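Local coordinates for putative branched-chain-amino-acid aminotransferase (Thermotoga maritima MSB8, PDB 3CSW), which probably catalyses the pyridoxal-phosphate-dependent transfer of amino groups between leucine, isoleucine or valine and 2-oxoglutarate in branched-chain amino acid metabolism, at residues A41-L46 against A143-G148; L72-S77 against V100-D105. All blocks are in the same frame, centred on the assembly; numbering follows the deposited sequence. Where two conformers were deposited one is given.

Both contacts use one antiparallel sheet, whose neighbouring strands 42-49 and 96-102 join them: Val42 O lies 2.7 Å from Leu102 N, a probable hydrogen bond. Contact 1 is buried beside the cofactor and combines backbone hydrogen bonds with a lysine chain packed on a tyrosine ring. A threonine hydroxyl and one water tie loop 143-148 to strand 42-49; a second water holds the lysine amine. Contact 2 lies farther out, about 19 Å from the chain centre against 10 Å, and is partly buried. Without hydrogen bonds between its segments, leucines of loop 72-77 pack on Leu102 and main-chain atoms past the strand end. Each also touches the second subunit, through Thr147 and Asp105 among others.

Contact 1: A41-L46 against A143-G148; sequences AVYETL and ALKITG. With PLP (pyridoxal-5'-phosphate), chain E.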
loop_
_atom_site.group_PDB
_atom_site.type_symbol
_atom_site.label_atom_id
_atom_site.label_comp_id
_atom_site.label_asym_id
_atom_site.label_seq_id
_atom_site.Cartn_x
_atom_site.Cartn_y
_atom_site.Cartn_z
ATOM N N ALA A 41 -1.524 13.960 24.343
ATOM C CA ALA A 41 -2.732 13.868 25.151
ATOM C C ALA A 41 -3.912 13.572 24.236
ATOM O O ALA A 41 -3.971 14.085 23.118
ATOM C CB ALA A 41 -2.978 15.177 25.896
ATOM N N VAL A 42 -4.838 12.732 24.701
ATOM C CA VAL A 42 -6.102 12.474 24.022
ATOM C C VAL A 42 -6.938 13.736 24.186
ATOM O O VAL A 42 -6.879 14.363 25.247
ATOM C CB VAL A 42 -6.816 11.249 24.652
ATOM C CG1 VAL A 42 -8.299 11.239 24.324
ATOM C CG2 VAL A 42 -6.127 9.946 24.206
ATOM N N TYR A 43 -7.701 14.133 23.167
ATOM C CA TYR A 43 -8.438 15.390 23.285
ATOM C C TYR A 43 -9.751 15.492 22.516
ATOM O O TYR A 43 -10.016 14.726 21.595
ATOM C CB TYR A 43 -7.526 16.554 22.873
ATOM C CG TYR A 43 -7.373 16.738 21.381
ATOM C CD1 TYR A 43 -6.444 15.992 20.665
ATOM C CD2 TYR A 43 -8.138 17.681 20.686
ATOM C CE1 TYR A 43 -6.291 16.150 19.299
ATOM C CE2 TYR A 43 -7.991 17.854 19.315
ATOM C CZ TYR A 43 -7.059 17.078 18.634
ATOM O OH TYR A 43 -6.881 17.208 17.291
ATOM N N GLU A 44 -10.546 16.481 22.922
ATOM C CA GLU A 44 -11.796 16.856 22.258
ATOM C C GLU A 44 -11.930 18.378 22.227
ATOM O O GLU A 44 -11.347 19.069 23.067
ATOM C CB GLU A 44 -12.995 16.251 23.002
ATOM C CG GLU A 44 -13.267 14.775 22.718
ATOM C CD GLU A 44 -13.580 14.499 21.241
ATOM O OE1 GLU A 44 -14.220 15.341 20.599
ATOM O OE2 GLU A 44 -13.188 13.430 20.730
ATOM N N THR A 45 -12.678 18.892 21.245
ATOM C CA THR A 45 -12.977 20.322 21.141
ATOM C C THR A 45 -14.493 20.495 21.100
ATOM O O THR A 45 -15.183 19.727 20.450
ATOM C CB THR A 45 -12.335 20.990 19.895
ATOM O OG1 THR A 45 -12.892 20.448 18.686
ATOM C CG2 THR A 45 -10.809 20.808 19.901
ATOM N N LEU A 46 -15.008 21.483 21.831
ATOM C CA LEU A 46 -16.435 21.765 21.859
ATOM C C LEU A 46 -16.637 23.245 21.633
ATOM O O LEU A 46 -15.699 24.030 21.756
ATOM C CB LEU A 46 -17.080 21.377 23.207
ATOM C CG LEU A 46 -16.999 19.929 23.727
ATOM C CD1 LEU A 46 -15.682 19.699 24.475
ATOM C CD2 LEU A 46 -18.191 19.616 24.614
ATOM N N ALA A 143 -9.554 7.138 14.214
ATOM C CA ALA A 143 -10.387 7.769 15.239
ATOM C C ALA A 143 -9.641 8.109 16.534
ATOM O O ALA A 143 -10.249 8.656 17.446
ATOM C CB ALA A 143 -11.627 6.886 15.556
ATOM N N LEU A 144 -8.354 7.785 16.648
ATOM C CA LEU A 144 -7.571 8.228 17.825
ATOM C C LEU A 144 -7.239 9.740 17.721
ATOM O O LEU A 144 -6.366 10.140 16.945
ATOM C CB LEU A 144 -6.289 7.387 18.003
ATOM C CG LEU A 144 -5.273 7.825 19.078
ATOM C CD1 LEU A 144 -5.910 7.894 20.489
ATOM C CD2 LEU A 144 -4.049 6.926 19.070
ATOM N N LYS A 145 -7.934 10.568 18.502
ATOM C CA LYS A 145 -7.671 12.009 18.543
ATOM C C LYS A 145 -6.641 12.255 19.618
ATOM O O LYS A 145 -6.995 12.361 20.807
ATOM C CB LYS A 145 -8.908 12.813 18.896
ATOM C CG LYS A 145 -9.828 13.131 17.782
ATOM C CD LYS A 145 -11.027 13.948 18.291
ATOM C CE LYS A 145 -10.765 15.425 18.283
ATOM N NZ LYS A 145 -11.253 16.035 17.005
ATOM N N ILE A 146 -5.377 12.314 19.188
ATOM C CA ILE A 146 -4.222 12.485 20.052
ATOM C C ILE A 146 -3.399 13.687 19.512
ATOM O O ILE A 146 -3.327 13.907 18.299
ATOM C CB ILE A 146 -3.444 11.156 20.241
ATOM C CG1 ILE A 146 -2.458 11.289 21.416
ATOM C CG2 ILE A 146 -2.737 10.704 18.930
ATOM C CD1 ILE A 146 -2.009 9.989 22.008
ATOM N N THR A 147 -2.874 14.509 20.418
ATOM C CA THR A 147 -2.271 15.804 20.059
ATOM C C THR A 147 -1.002 15.706 19.188
ATOM O O THR A 147 -0.682 16.631 18.428
ATOM C CB THR A 147 -1.924 16.637 21.324
ATOM O OG1 THR A 147 -1.138 15.830 22.221
ATOM C CG2 THR A 147 -3.209 17.161 22.025
ATOM N N GLY A 148 -0.289 14.591 19.300
ATOM C CA GLY A 148 0.955 14.409 18.571
ATOM C C GLY A 148 0.925 13.583 17.310
ATOM O O GLY A 148 1.977 13.386 16.723
HETATM N N1 PLP E . -11.131 15.653 11.074
HETATM C C2 PLP E . -10.059 15.872 11.933
HETATM C C2A PLP E . -8.726 15.319 11.537
HETATM C C3 PLP E . -10.251 16.599 13.129
HETATM O O3 PLP E . -9.191 16.901 13.951
HETATM C C4 PLP E . -11.539 17.097 13.443
HETATM C C4A PLP E . -11.758 17.928 14.677
HETATM O O4A PLP E . -11.504 19.147 14.661
HETATM C C5 PLP E . -12.603 16.868 12.555
HETATM C C6 PLP E . -12.386 16.138 11.385
HETATM C C5A PLP E . -13.936 17.562 12.723
HETATM O O4P PLP E . -14.742 16.861 13.660
HETATM P P PLP E . -15.921 17.589 14.521
HETATM O O1P PLP E . -16.392 16.650 15.650
HETATM O O2P PLP E . -17.078 17.900 13.615
HETATM O O3P PLP E . -15.297 18.864 15.072
HETATM O O HOH W 1 -4.531 15.468 16.269
HETATM O O HOH W 2 -11.217 18.732 17.738
#
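Tyr43 holds CG in the crowded position between its backbone N and carbonyl carbon (chi1 79°), whereas Lys145 sets CG beside its own N, runs straight to CD, then bends at chi3 (88°) and again at chi4. The two side chains consequently cross at about a right angle. Lys145 CE lies over one face of the phenol ring, 4.2 Å from the Tyr43 ring centroid, in a CH-pi contact, and Lys145 CB covers the rim of that face. At the ring's edge, water 1 links Tyr43 OH to Ile146 O, while Thr147 CG2 approaches CD1 obliquely. An alanine in place of Tyr43 would probably leave the lysine methylenes less firmly held and lose this water-mediated link to the loop. The backbones are pinned by Tyr43 N to Lys145 O (3.0 Å) and Thr147 N to Ala41 O (2.9 Å). Ala41 N gives a nearly straight bond to Thr147 OG1 (2.9 Å, 168°), a hydroxyl that also bonds Leu38 O of the second subunit. Glu44 OE2 rests 3.3 Å from Lys145 CD, but the carboxylate is held by His59 and Arg62, and it forms no salt bridge with the amine. Lys145 NZ instead donates to water 2 (2.8 Å), which donates to Thr45 OG1. The amine ends 3.0 Å from PLP C4A, the aldehyde carbon, with no covalent link modelled. Arg62 also bonds PLP, so the network around Glu44 extends to the cofactor. This is the Schiff-base lysine site of class-IV aminotransferases, with Lys145 the probable attachment residue.

Contact 2: L72-S77 against V100-D105; sequences LPLSLS and VYLFPD
An apolar contact without hydrogen bonds joins the loop 72-77, which connects helices 56-68 and 78-89, to the end of strand 96-102 and the turn that follows it. Leu72 carries most of it. Its side chain leaves the backbone toward 100-105; with CG anti to the backbone N (chi1 163°) and chi2 at 72°, the methyls CD1 and CD2 divide the partners between them. CD1 reaches the backbone of Asp105, 3.4 Å from Asp105 N. CD2 lies 3.7 Å from Phe103 O and also rests against Pro104 CA. The same methyl meets the side chain of Leu102, with Leu72 CD2 to Leu102 CG at 4.4 Å. The leucine therefore packs chiefly against main-chain atoms where the strand gives way to loop, and the side chains of Phe103, Pro104 and Asp105 start off away from it. In the fold this belongs to a two-layer alpha/beta arrangement, helices packed against one face of the antiparallel sheet, consistent with the smaller domain of class-IV aminotransferases; the loop between the helices packs against Leu102, at the C-terminal end of the inner strand 96-102. Leu102, with CG anti to its own N (chi1 178°), points back toward the loop and receives a second leucine, Leu74 CG standing 4.3 Å from Leu102 CD2. Leu102 also touches Ala67 of helix 56-68, while Leu74 touches Tyr60 and Lys64 of the same helix. Farther along the loop, Ser77 is the N-cap of helix 78-89, its OG bonded to Glu80 N. At the subunit interface, Asp105 OD1 makes a salt bridge with Arg157 of the second subunit, and Tyr101 packs on Leu38 of that subunit.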
loop_
_atom_site.group_PDB
_atom_site.type_symbol
_atom_site.label_atom_id
_atom_site.label_comp_id
_atom_site.label_asym_id
_atom_site.label_seq_id
_atom_site.Cartn_x
_atom_site.Cartn_y
_atom_site.Cartn_z
ATOM N N LEU A 72 -6.475 3.355 29.342
ATOM C CA LEU A 72 -6.406 4.442 30.316
ATOM C C LEU A 72 -7.869 4.793 30.485
ATOM O O LEU A 72 -8.491 5.287 29.539
ATOM C CB LEU A 72 -5.608 5.646 29.744
ATOM C CG LEU A 72 -5.646 7.091 30.321
ATOM C CD1 LEU A 72 -4.914 7.239 31.670
ATOM C CD2 LEU A 72 -5.072 8.115 29.305
ATOM N N PRO A 73 -8.454 4.501 31.658
ATOM C CA PRO A 73 -9.866 4.849 31.769
ATOM C C PRO A 73 -10.032 6.346 32.005
ATOM O O PRO A 73 -9.084 7.043 32.406
ATOM C CB PRO A 73 -10.348 4.033 32.974
ATOM C CG PRO A 73 -9.143 3.897 33.833
ATOM C CD PRO A 73 -7.932 3.905 32.902
ATOM N N LEU A 74 -11.239 6.825 31.742
ATOM C CA LEU A 74 -11.548 8.230 31.889
ATOM C C LEU A 74 -11.764 8.484 33.381
ATOM O O LEU A 74 -12.467 7.725 34.050
ATOM C CB LEU A 74 -12.788 8.573 31.058
ATOM C CG LEU A 74 -12.775 9.918 30.346
ATOM C CD1 LEU A 74 -13.892 9.950 29.324
ATOM C CD2 LEU A 74 -12.887 11.070 31.343
ATOM N N SER A 75 -11.131 9.529 33.908
ATOM C CA SER A 75 -11.254 9.863 35.336
ATOM C C SER A 75 -12.594 10.527 35.650
ATOM O O SER A 75 -13.242 10.182 36.635
ATOM C CB SER A 75 -10.107 10.787 35.774
ATOM O OG SER A 75 -10.114 12.017 35.055
ATOM N N LEU A 76 -12.990 11.479 34.801
ATOM C CA LEU A 76 -14.229 12.242 34.972
ATOM C C LEU A 76 -15.487 11.472 34.582
ATOM O O LEU A 76 -15.500 10.718 33.606
ATOM C CB LEU A 76 -14.186 13.543 34.142
ATOM C CG LEU A 76 -13.708 14.804 34.866
ATOM C CD1 LEU A 76 -13.793 16.006 33.951
ATOM C CD2 LEU A 76 -14.503 15.059 36.122
ATOM N N SER A 77 -16.556 11.688 35.336
ATOM C CA SER A 77 -17.862 11.165 34.957
ATOM C C SER A 77 -18.456 12.140 33.938
ATOM O O SER A 77 -17.972 13.271 33.782
ATOM C CB SER A 77 -18.774 11.016 36.175
ATOM O OG SER A 77 -19.154 12.283 36.694
ATOM N N VAL A 100 -10.555 19.988 25.605
ATOM C CA VAL A 100 -10.438 19.086 26.751
ATOM C C VAL A 100 -9.315 18.078 26.487
ATOM O O VAL A 100 -9.357 17.350 25.496
ATOM C CB VAL A 100 -11.758 18.329 27.049
ATOM C CG1 VAL A 100 -11.616 17.545 28.374
ATOM C CG2 VAL A 100 -12.925 19.316 27.121
ATOM N N TYR A 101 -8.312 18.059 27.366
ATOM C CA TYR A 101 -7.171 17.174 27.223
ATOM C C TYR A 101 -7.161 16.132 28.313
ATOM O O TYR A 101 -7.322 16.466 29.485
ATOM C CB TYR A 101 -5.873 17.961 27.313
ATOM C CG TYR A 101 -5.676 19.025 26.249
ATOM C CD1 TYR A 101 -5.218 18.703 24.986
ATOM C CD2 TYR A 101 -5.884 20.371 26.538
ATOM C CE1 TYR A 101 -5.004 19.695 24.024
ATOM C CE2 TYR A 101 -5.687 21.359 25.592
ATOM C CZ TYR A 101 -5.242 21.017 24.342
ATOM O OH TYR A 101 -5.041 22.006 23.423
ATOM N N LEU A 102 -6.934 14.879 27.936
ATOM C CA LEU A 102 -6.826 13.803 28.900
ATOM C C LEU A 102 -5.381 13.299 28.856
ATOM O O LEU A 102 -4.860 12.970 27.788
ATOM C CB LEU A 102 -7.839 12.716 28.565
ATOM C CG LEU A 102 -7.863 11.456 29.429
ATOM C CD1 LEU A 102 -8.266 11.773 30.872
ATOM C CD2 LEU A 102 -8.804 10.437 28.785
ATOM N N PHE A 103 -4.733 13.269 30.014
ATOM C CA PHE A 103 -3.302 12.980 30.089
ATOM C C PHE A 103 -2.960 11.542 30.422
ATOM O O PHE A 103 -3.649 10.900 31.223
ATOM C CB PHE A 103 -2.578 13.952 31.036
ATOM C CG PHE A 103 -2.512 15.342 30.498
ATOM C CD1 PHE A 103 -1.640 15.654 29.471
ATOM C CD2 PHE A 103 -3.366 16.322 30.966
ATOM C CE1 PHE A 103 -1.607 16.925 28.943
ATOM C CE2 PHE A 103 -3.332 17.592 30.444
ATOM C CZ PHE A 103 -2.454 17.895 29.428
ATOM N N PRO A 104 -1.844 11.061 29.813
ATOM C CA PRO A 104 -1.401 9.666 29.815
ATOM C C PRO A 104 -1.039 9.163 31.192
ATOM O O PRO A 104 -0.312 9.844 31.934
ATOM C CB PRO A 104 -0.152 9.666 28.915
ATOM C CG PRO A 104 0.291 11.094 28.813
ATOM C CD PRO A 104 -0.899 11.943 29.079
ATOM N N ASP A 105 -1.571 7.978 31.510
ATOM C CA ASP A 105 -1.302 7.274 32.756
ATOM C C ASP A 105 -2.007 7.954 33.938
ATOM O O ASP A 105 -2.827 7.325 34.610
ATOM C CB ASP A 105 0.217 7.101 32.985
ATOM C CG ASP A 105 0.925 6.380 31.812
ATOM O OD1 ASP A 105 0.325 6.223 30.723
ATOM O OD2 ASP A 105 2.100 5.975 31.983
#